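Local coordinates for protein L-amino acid deaminase (Proteus vulgaris, PDB 5I39) that binds FAD and probably oxidatively deaminates L-amino acids, as a membrane-bound flavoenzyme of the FAD-dependent oxidoreductase (DAO) family, at residues A[77-82]-A[182-187]; A[113-118]-A[187-192]. One frame throughout, in Å; residues are numbered along the deposited sequence.

In the fold
Following the chain from the N terminus, the FAD-binding loop 77-82 comes first and leads into strand 82-83; 113-118 follows, running into strand 117-123. The chain then returns through strand 182-183 and enters helix 189-199. Interaction 1 closes a loop of about 100 residues by setting 182-187 against 77-82, and interaction 2 closes one of about 70 by setting 187-192 against 113-118. The two loops cross rather than nest, and Glu-187 belongs to both. Strand 182-183 pairs with both 82-83 and 117-123, and the two contacts touch at Thr-115 and Asp-185, so the flavin loop, the mixed sheet and the start of helix 189-199 are tied together.

Interaction 1. Residues A[77-82]-A[182-187]; sequences SRFYGQ and GSFDPE. With FAD (flavin-adenine dinucleotide), chain B.
The ring of Phe-79 has CB of Pro-186 over the centre of one face, a CH-pi contact 3.6 Å from the centroid. At its edge, in plane, lie Gly-81 N and the carbonyl of Phe-184, whose O is 3.4 Å from Phe-79 CE1. The Phe-184 ring has Gly-81 CA and the flavin O2 at its edge, and meets the Phe-79 ring obliquely, with the planes at 71°. Phe-79 CG sits between its backbone N and carbonyl carbon (chi1 56°); CB rests on the flavin at C5X and N5, while CZ reaches Pro-186 CA. Met-377 of helix 376-392 touches both phenylalanines.

Gln-82 and Ser-183 form an antiparallel non-hydrogen-bonded pair, where strand 82-83 joins the mixed sheet beside the FAD site. Next to it, Phe-184 N donates to Gly-81 O at 3.0 Å, tilted 27° from the carbonyl plane. The backbone of Gly-81 also lies close against Phe-184 O.

Loop 77-82 also binds the pyrimidine edge of the isoalloxazine. Gly-81 N and Gln-82 N both donate to FAD O4, and FAD N3 returns a bond of 2.8 Å to Gln-82 O. Of the polar side chains, Asp-185 forms salt bridges with Arg-23 and Arg-286, and Gln-82 OE1 accepts from Arg-121.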
loop_
_atom_site.group_PDB
_atom_site.type_symbol
_atom_site.label_atom_id
_atom_site.label_comp_id
_atom_site.label_asym_id
_atom_site.label_seq_id
_atom_site.Cartn_x
_atom_site.Cartn_y
_atom_site.Cartn_z
ATOM N N SER A 77 -2.860 7.473 -2.499
ATOM C CA SER A 77 -3.839 8.258 -1.742
ATOM C C SER A 77 -5.280 7.815 -1.999
ATOM O O SER A 77 -6.201 8.575 -1.716
ATOM C CB SER A 77 -3.689 9.749 -2.061
ATOM O OG SER A 77 -3.942 10.002 -3.431
ATOM N N ARG A 78 -5.468 6.583 -2.488
ATOM C CA ARG A 78 -6.792 6.104 -2.913
ATOM C C ARG A 78 -7.169 4.739 -2.331
ATOM O O ARG A 78 -8.190 4.154 -2.701
ATOM C CB ARG A 78 -6.856 6.072 -4.446
ATOM C CG ARG A 78 -6.644 7.439 -5.082
ATOM C CD ARG A 78 -6.626 7.403 -6.606
ATOM N NE ARG A 78 -7.971 7.445 -7.176
ATOM C CZ ARG A 78 -8.762 8.522 -7.212
ATOM N NH1 ARG A 78 -8.371 9.690 -6.702
ATOM N NH2 ARG A 78 -9.970 8.426 -7.758
ATOM N N PHE A 79 -6.377 4.263 -1.383
ATOM C CA PHE A 79 -6.487 2.898 -0.889
ATOM C C PHE A 79 -7.556 2.732 0.197
ATOM O O PHE A 79 -8.037 3.700 0.766
ATOM C CB PHE A 79 -5.110 2.418 -0.417
ATOM C CG PHE A 79 -4.477 3.307 0.612
ATOM C CD1 PHE A 79 -4.873 3.231 1.932
ATOM C CD2 PHE A 79 -3.480 4.216 0.266
ATOM C CE1 PHE A 79 -4.304 4.037 2.896
ATOM C CE2 PHE A 79 -2.901 5.027 1.231
ATOM C CZ PHE A 79 -3.307 4.928 2.547
ATOM N N TYR A 80 -7.901 1.483 0.485
ATOM C CA TYR A 80 -8.908 1.149 1.497
ATOM C C TYR A 80 -8.372 1.392 2.901
ATOM O O TYR A 80 -9.073 1.955 3.740
ATOM C CB TYR A 80 -9.363 -0.301 1.356
ATOM C CG TYR A 80 -10.314 -0.790 2.432
ATOM C CD1 TYR A 80 -11.413 -0.033 2.841
ATOM C CD2 TYR A 80 -10.119 -2.032 3.037
ATOM C CE1 TYR A 80 -12.283 -0.499 3.820
ATOM C CE2 TYR A 80 -10.990 -2.509 4.007
ATOM C CZ TYR A 80 -12.072 -1.735 4.394
ATOM O OH TYR A 80 -12.950 -2.186 5.345
ATOM N N GLY A 81 -7.148 0.929 3.148
ATOM C CA GLY A 81 -6.392 1.303 4.344
ATOM C C GLY A 81 -6.117 0.254 5.390
ATOM O O GLY A 81 -5.914 0.604 6.548
ATOM N N GLN A 82 -6.068 -1.015 4.996
ATOM C CA GLN A 82 -5.742 -2.082 5.940
ATOM C C GLN A 82 -4.364 -2.670 5.654
ATOM O O GLN A 82 -3.971 -2.848 4.497
ATOM C CB GLN A 82 -6.821 -3.168 5.953
ATOM C CG GLN A 82 -6.984 -3.969 4.672
ATOM C CD GLN A 82 -8.176 -4.908 4.729
ATOM O OE1 GLN A 82 -8.650 -5.268 5.813
ATOM N NE2 GLN A 82 -8.664 -5.320 3.567
ATOM N N GLY A 182 -3.170 -3.591 10.889
ATOM C CA GLY A 182 -2.950 -2.162 10.829
ATOM C C GLY A 182 -4.034 -1.423 10.085
ATOM O O GLY A 182 -4.741 -1.989 9.249
ATOM N N SER A 183 -4.126 -0.135 10.386
ATOM C CA SER A 183 -5.000 0.801 9.703
ATOM C C SER A 183 -4.190 2.038 9.358
ATOM O O SER A 183 -3.418 2.510 10.184
ATOM C CB SER A 183 -6.139 1.189 10.637
ATOM O OG SER A 183 -6.947 2.220 10.102
ATOM N N PHE A 184 -4.370 2.557 8.149
ATOM C CA PHE A 184 -3.789 3.847 7.748
ATOM C C PHE A 184 -4.768 4.529 6.808
ATOM O O PHE A 184 -5.499 3.866 6.075
ATOM C CB PHE A 184 -2.349 3.771 7.157
ATOM C CG PHE A 184 -2.003 2.491 6.420
ATOM C CD1 PHE A 184 -2.922 1.816 5.614
ATOM C CD2 PHE A 184 -0.704 1.983 6.494
ATOM C CE1 PHE A 184 -2.568 0.649 4.950
ATOM C CE2 PHE A 184 -0.350 0.821 5.826
ATOM C CZ PHE A 184 -1.284 0.151 5.060
ATOM N N ASP A 185 -4.779 5.857 6.844
ATOM C CA ASP A 185 -5.810 6.630 6.149
ATOM C C ASP A 185 -5.207 7.282 4.905
ATOM O O ASP A 185 -4.187 7.970 5.001
ATOM C CB ASP A 185 -6.395 7.709 7.065
ATOM C CG ASP A 185 -6.930 7.157 8.384
ATOM O OD1 ASP A 185 -7.149 5.932 8.513
ATOM O OD2 ASP A 185 -7.131 7.972 9.311
ATOM N N PRO A 186 -5.850 7.108 3.734
ATOM C CA PRO A 186 -5.244 7.593 2.490
ATOM C C PRO A 186 -5.194 9.112 2.321
ATOM O O PRO A 186 -4.459 9.600 1.471
ATOM C CB PRO A 186 -6.102 6.933 1.415
ATOM C CG PRO A 186 -7.427 6.756 2.062
ATOM C CD PRO A 186 -7.111 6.389 3.477
ATOM N N GLU A 187 -5.927 9.850 3.148
ATOM C CA GLU A 187 -5.850 11.303 3.129
ATOM C C GLU A 187 -4.582 11.829 3.805
ATOM O O GLU A 187 -4.284 13.017 3.683
ATOM C CB GLU A 187 -7.078 11.917 3.798
ATOM C CG GLU A 187 -8.399 11.568 3.120
ATOM C CD GLU A 187 -8.900 10.161 3.403
ATOM O OE1 GLU A 187 -8.618 9.619 4.495
ATOM O OE2 GLU A 187 -9.567 9.591 2.516
HETATM P PA FAD B . 1.387 4.957 -7.033
HETATM O O1A FAD B . 0.295 4.918 -8.108
HETATM O O2A FAD B . 0.923 5.492 -5.692
HETATM O O5B FAD B . 2.607 5.882 -7.465
HETATM C C5B FAD B . 3.288 5.736 -8.703
HETATM C C4B FAD B . 3.651 7.144 -9.137
HETATM O O4B FAD B . 4.494 7.065 -10.304
HETATM C C3B FAD B . 2.417 7.957 -9.532
HETATM O O3B FAD B . 2.298 9.096 -8.680
HETATM C C2B FAD B . 2.692 8.295 -11.005
HETATM O O2B FAD B . 2.178 9.580 -11.404
HETATM C C1B FAD B . 4.204 8.198 -11.094
HETATM N N9A FAD B . 4.747 7.926 -12.428
HETATM C C8A FAD B . 4.385 6.961 -13.249
HETATM N N7A FAD B . 5.129 6.952 -14.375
HETATM C C5A FAD B . 5.975 7.963 -14.231
HETATM C C6A FAD B . 7.044 8.546 -15.037
HETATM N N6A FAD B . 7.344 8.030 -16.246
HETATM N N1A FAD B . 7.723 9.601 -14.546
HETATM C C2A FAD B . 7.451 10.110 -13.338
HETATM N N3A FAD B . 6.474 9.649 -12.548
HETATM C C4A FAD B . 5.744 8.601 -12.952
HETATM N N1 FAD B . -2.686 -1.592 -0.189
HETATM C C2 FAD B . -2.702 -1.938 1.103
HETATM O O2 FAD B . -1.627 -2.279 1.628
HETATM N N3 FAD B . -3.856 -1.923 1.815
HETATM C C4 FAD B . -5.050 -1.599 1.307
HETATM O O4 FAD B . -6.053 -1.581 2.007
HETATM C C4X FAD B . -5.126 -1.228 -0.112
HETATM N N5 FAD B . -6.291 -0.933 -0.749
HETATM C C5X FAD B . -6.267 -0.432 -1.989
HETATM C C6 FAD B . -7.420 0.082 -2.586
HETATM C C7 FAD B . -7.400 0.663 -3.850
HETATM C C7M FAD B . -8.655 1.258 -4.448
HETATM C C8 FAD B . -6.136 0.724 -4.599
HETATM C C8M FAD B . -6.049 1.375 -5.959
HETATM C C9 FAD B . -4.987 0.190 -4.013
HETATM C C9A FAD B . -5.003 -0.386 -2.749
HETATM N N10 FAD B . -3.849 -0.922 -2.165
HETATM C C10 FAD B . -3.827 -1.245 -0.810
HETATM C "C1'" FAD B . -2.597 -0.982 -2.894
HETATM C "C2'" FAD B . -1.716 0.200 -2.692
HETATM O "O2'" FAD B . -2.516 1.378 -2.697
HETATM C "C3'" FAD B . -0.700 0.201 -3.829
HETATM O "O3'" FAD B . -0.061 -1.096 -3.966
HETATM C "C4'" FAD B . 0.394 1.226 -3.648
HETATM O "O4'" FAD B . -0.178 2.516 -3.364
HETATM C "C5'" FAD B . 1.234 1.303 -4.910
HETATM O "O5'" FAD B . 2.205 2.327 -4.689
HETATM P P FAD B . 3.106 2.826 -5.939
HETATM O O1P FAD B . 4.066 3.842 -5.396
HETATM O O2P FAD B . 3.619 1.623 -6.701
HETATM O O3P FAD B . 2.009 3.476 -6.945
#

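Interaction 2. Residues A[113-118]-A[187-192]; sequences DTTYRT and EVATFV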
loop_
_atom_site.group_PDB
_atom_site.type_symbol
_atom_site.label_atom_id
_atom_site.label_comp_id
_atom_site.label_asym_id
_atom_site.label_seq_id
_atom_site.Cartn_x
_atom_site.Cartn_y
_atom_site.Cartn_z
ATOM N N ASP A 113 2.148 11.969 13.308
ATOM C CA ASP A 113 1.150 10.915 13.159
ATOM C C ASP A 113 0.890 10.625 11.676
ATOM O O ASP A 113 0.393 11.476 10.945
ATOM C CB ASP A 113 -0.138 11.347 13.867
ATOM C CG ASP A 113 -1.174 10.241 13.986
ATOM O OD1 ASP A 113 -0.936 9.088 13.546
ATOM O OD2 ASP A 113 -2.257 10.544 14.541
ATOM N N THR A 114 1.201 9.402 11.251
ATOM C CA THR A 114 0.914 8.954 9.887
ATOM C C THR A 114 -0.540 8.514 9.705
ATOM O O THR A 114 -0.953 8.254 8.577
ATOM C CB THR A 114 1.796 7.750 9.503
ATOM O OG1 THR A 114 1.477 6.634 10.347
ATOM C CG2 THR A 114 3.278 8.095 9.606
ATOM N N THR A 115 -1.273 8.431 10.824
ATOM C CA THR A 115 -2.572 7.745 11.010
ATOM C C THR A 115 -2.456 6.234 11.196
ATOM O O THR A 115 -3.476 5.582 11.422
ATOM C CB THR A 115 -3.678 8.064 9.970
ATOM O OG1 THR A 115 -3.375 7.471 8.701
ATOM C CG2 THR A 115 -3.892 9.554 9.845
ATOM N N TYR A 116 -1.249 5.667 11.161
ATOM C CA TYR A 116 -1.135 4.231 11.386
ATOM C C TYR A 116 -1.607 3.888 12.794
ATOM O O TYR A 116 -1.210 4.546 13.768
ATOM C CB TYR A 116 0.276 3.687 11.189
ATOM C CG TYR A 116 0.275 2.169 11.182
ATOM C CD1 TYR A 116 -0.149 1.471 10.059
ATOM C CD2 TYR A 116 0.645 1.433 12.307
ATOM C CE1 TYR A 116 -0.190 0.084 10.033
ATOM C CE2 TYR A 116 0.613 0.043 12.294
ATOM C CZ TYR A 116 0.202 -0.625 11.152
ATOM O OH TYR A 116 0.182 -1.999 11.100
ATOM N N ARG A 117 -2.451 2.862 12.879
ATOM C CA ARG A 117 -2.935 2.330 14.147
ATOM C C ARG A 117 -2.889 0.817 14.092
ATOM O O ARG A 117 -3.165 0.222 13.049
ATOM C CB ARG A 117 -4.388 2.748 14.398
ATOM C CG ARG A 117 -4.629 4.248 14.469
ATOM C CD ARG A 117 -4.090 4.857 15.751
ATOM N NE ARG A 117 -4.371 6.292 15.827
ATOM C CZ ARG A 117 -3.630 7.262 15.287
ATOM N NH1 ARG A 117 -2.511 6.985 14.620
ATOM N NH2 ARG A 117 -4.004 8.528 15.430
ATOM N N THR A 118 -2.552 0.203 15.219
ATOM C CA THR A 118 -2.757 -1.231 15.396
ATOM C C THR A 118 -4.193 -1.385 15.884
ATOM O O THR A 118 -4.533 -0.977 16.995
ATOM C CB THR A 118 -1.724 -1.828 16.356
ATOM O OG1 THR A 118 -0.429 -1.707 15.762
ATOM C CG2 THR A 118 -1.986 -3.296 16.594
ATOM N N GLU A 187 -5.927 9.850 3.148
ATOM C CA GLU A 187 -5.850 11.303 3.129
ATOM C C GLU A 187 -4.582 11.829 3.805
ATOM O O GLU A 187 -4.284 13.017 3.683
ATOM C CB GLU A 187 -7.078 11.917 3.798
ATOM C CG GLU A 187 -8.399 11.568 3.120
ATOM C CD GLU A 187 -8.900 10.161 3.403
ATOM O OE1 GLU A 187 -8.618 9.619 4.495
ATOM O OE2 GLU A 187 -9.567 9.591 2.516
ATOM N N VAL A 188 -3.856 10.961 4.517
ATOM C CA VAL A 188 -2.715 11.380 5.336
ATOM C C VAL A 188 -1.419 10.592 5.113
ATOM O O VAL A 188 -0.368 11.203 4.947
ATOM C CB VAL A 188 -3.066 11.322 6.844
ATOM C CG1 VAL A 188 -1.895 11.797 7.698
ATOM C CG2 VAL A 188 -4.297 12.160 7.147
ATOM N N ALA A 189 -1.477 9.262 5.146
ATOM C CA ALA A 189 -0.269 8.450 5.364
ATOM C C ALA A 189 0.883 8.743 4.402
ATOM O O ALA A 189 1.997 9.026 4.836
ATOM C CB ALA A 189 -0.612 6.971 5.342
ATOM N N THR A 190 0.623 8.675 3.103
ATOM C CA THR A 190 1.708 8.846 2.132
ATOM C C THR A 190 2.198 10.293 2.101
ATOM O O THR A 190 3.371 10.545 1.832
ATOM C CB THR A 190 1.295 8.363 0.738
ATOM O OG1 THR A 190 0.820 7.021 0.857
ATOM C CG2 THR A 190 2.475 8.387 -0.232
ATOM N N PHE A 191 1.309 11.232 2.403
ATOM C CA PHE A 191 1.676 12.650 2.451
ATOM C C PHE A 191 2.644 12.922 3.597
ATOM O O PHE A 191 3.630 13.637 3.419
ATOM C CB PHE A 191 0.423 13.523 2.535
ATOM C CG PHE A 191 -0.516 13.303 1.381
ATOM C CD1 PHE A 191 -0.259 13.874 0.136
ATOM C CD2 PHE A 191 -1.623 12.473 1.518
ATOM C CE1 PHE A 191 -1.107 13.642 -0.938
ATOM C CE2 PHE A 191 -2.469 12.234 0.449
ATOM C CZ PHE A 191 -2.214 12.824 -0.778
ATOM N N VAL A 192 2.386 12.332 4.759
ATOM C CA VAL A 192 3.329 12.421 5.875
ATOM C C VAL A 192 4.682 11.810 5.480
ATOM O O VAL A 192 5.731 12.382 5.767
ATOM C CB VAL A 192 2.744 11.773 7.150
ATOM C CG1 VAL A 192 3.795 11.617 8.242
ATOM C CG2 VAL A 192 1.587 12.620 7.670
#
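Thr-115 lays its methyl CG2 against the branched end of Val-188, 3.6 Å from Val-188 CB and nearly as close to both valine methyls, the two side chains crossing obliquely. The methyl gets there because CG2 of Thr-115 is anti to the carbonyl carbon, while OG1 occupies the place between N and carbonyl carbon (chi1 72°). From there OG1 donates to Thr-114 O, in the carbonyl plane and on a lone pair, and it is also bonded to the backbone N of Asp-185.

Thr-114 CG2 meets Val-192 CG1 at 3.8 Å, the side chains crossing at about a right angle, and Thr-114 OG1 accepts from Tyr-116 N and is bonded to Asn-107 OD1 of helix 106-110. With CG1 of Val-192 anti to N (chi1 169°), the other methyl, CG2, is left to touch Asp-113 O. Between the Thr-115/Val-188 and Thr-114/Val-192 contacts the backbones come closest: Thr-114 O faces Ala-189, taking a CA-H...O contact of 3.3 Å from Ala-189 CA and touching its CB.

Hydrogen bonds within 113-118 hold its bend. Asp-113 OD1 accepts from Thr-115 N, which comes from above the carboxylate plane. Arg-117 grips the same carboxylate end-on, NH1 to OD1 and NH2 to OD2 on its syn lone pair, with the carboxylate carbon in the guanidinium plane. Arg-117 NH1 further donates to Tyr-116 O. Two donors on OD1 and a salt bridge probably favour the charged carboxylate.

The bend is thus an Asx turn at Asp-113 overlapping an ST turn at Thr-114, leading into strand 117-123 and packed on the first turn of helix 189-199, with Val-188 at the N-cap position.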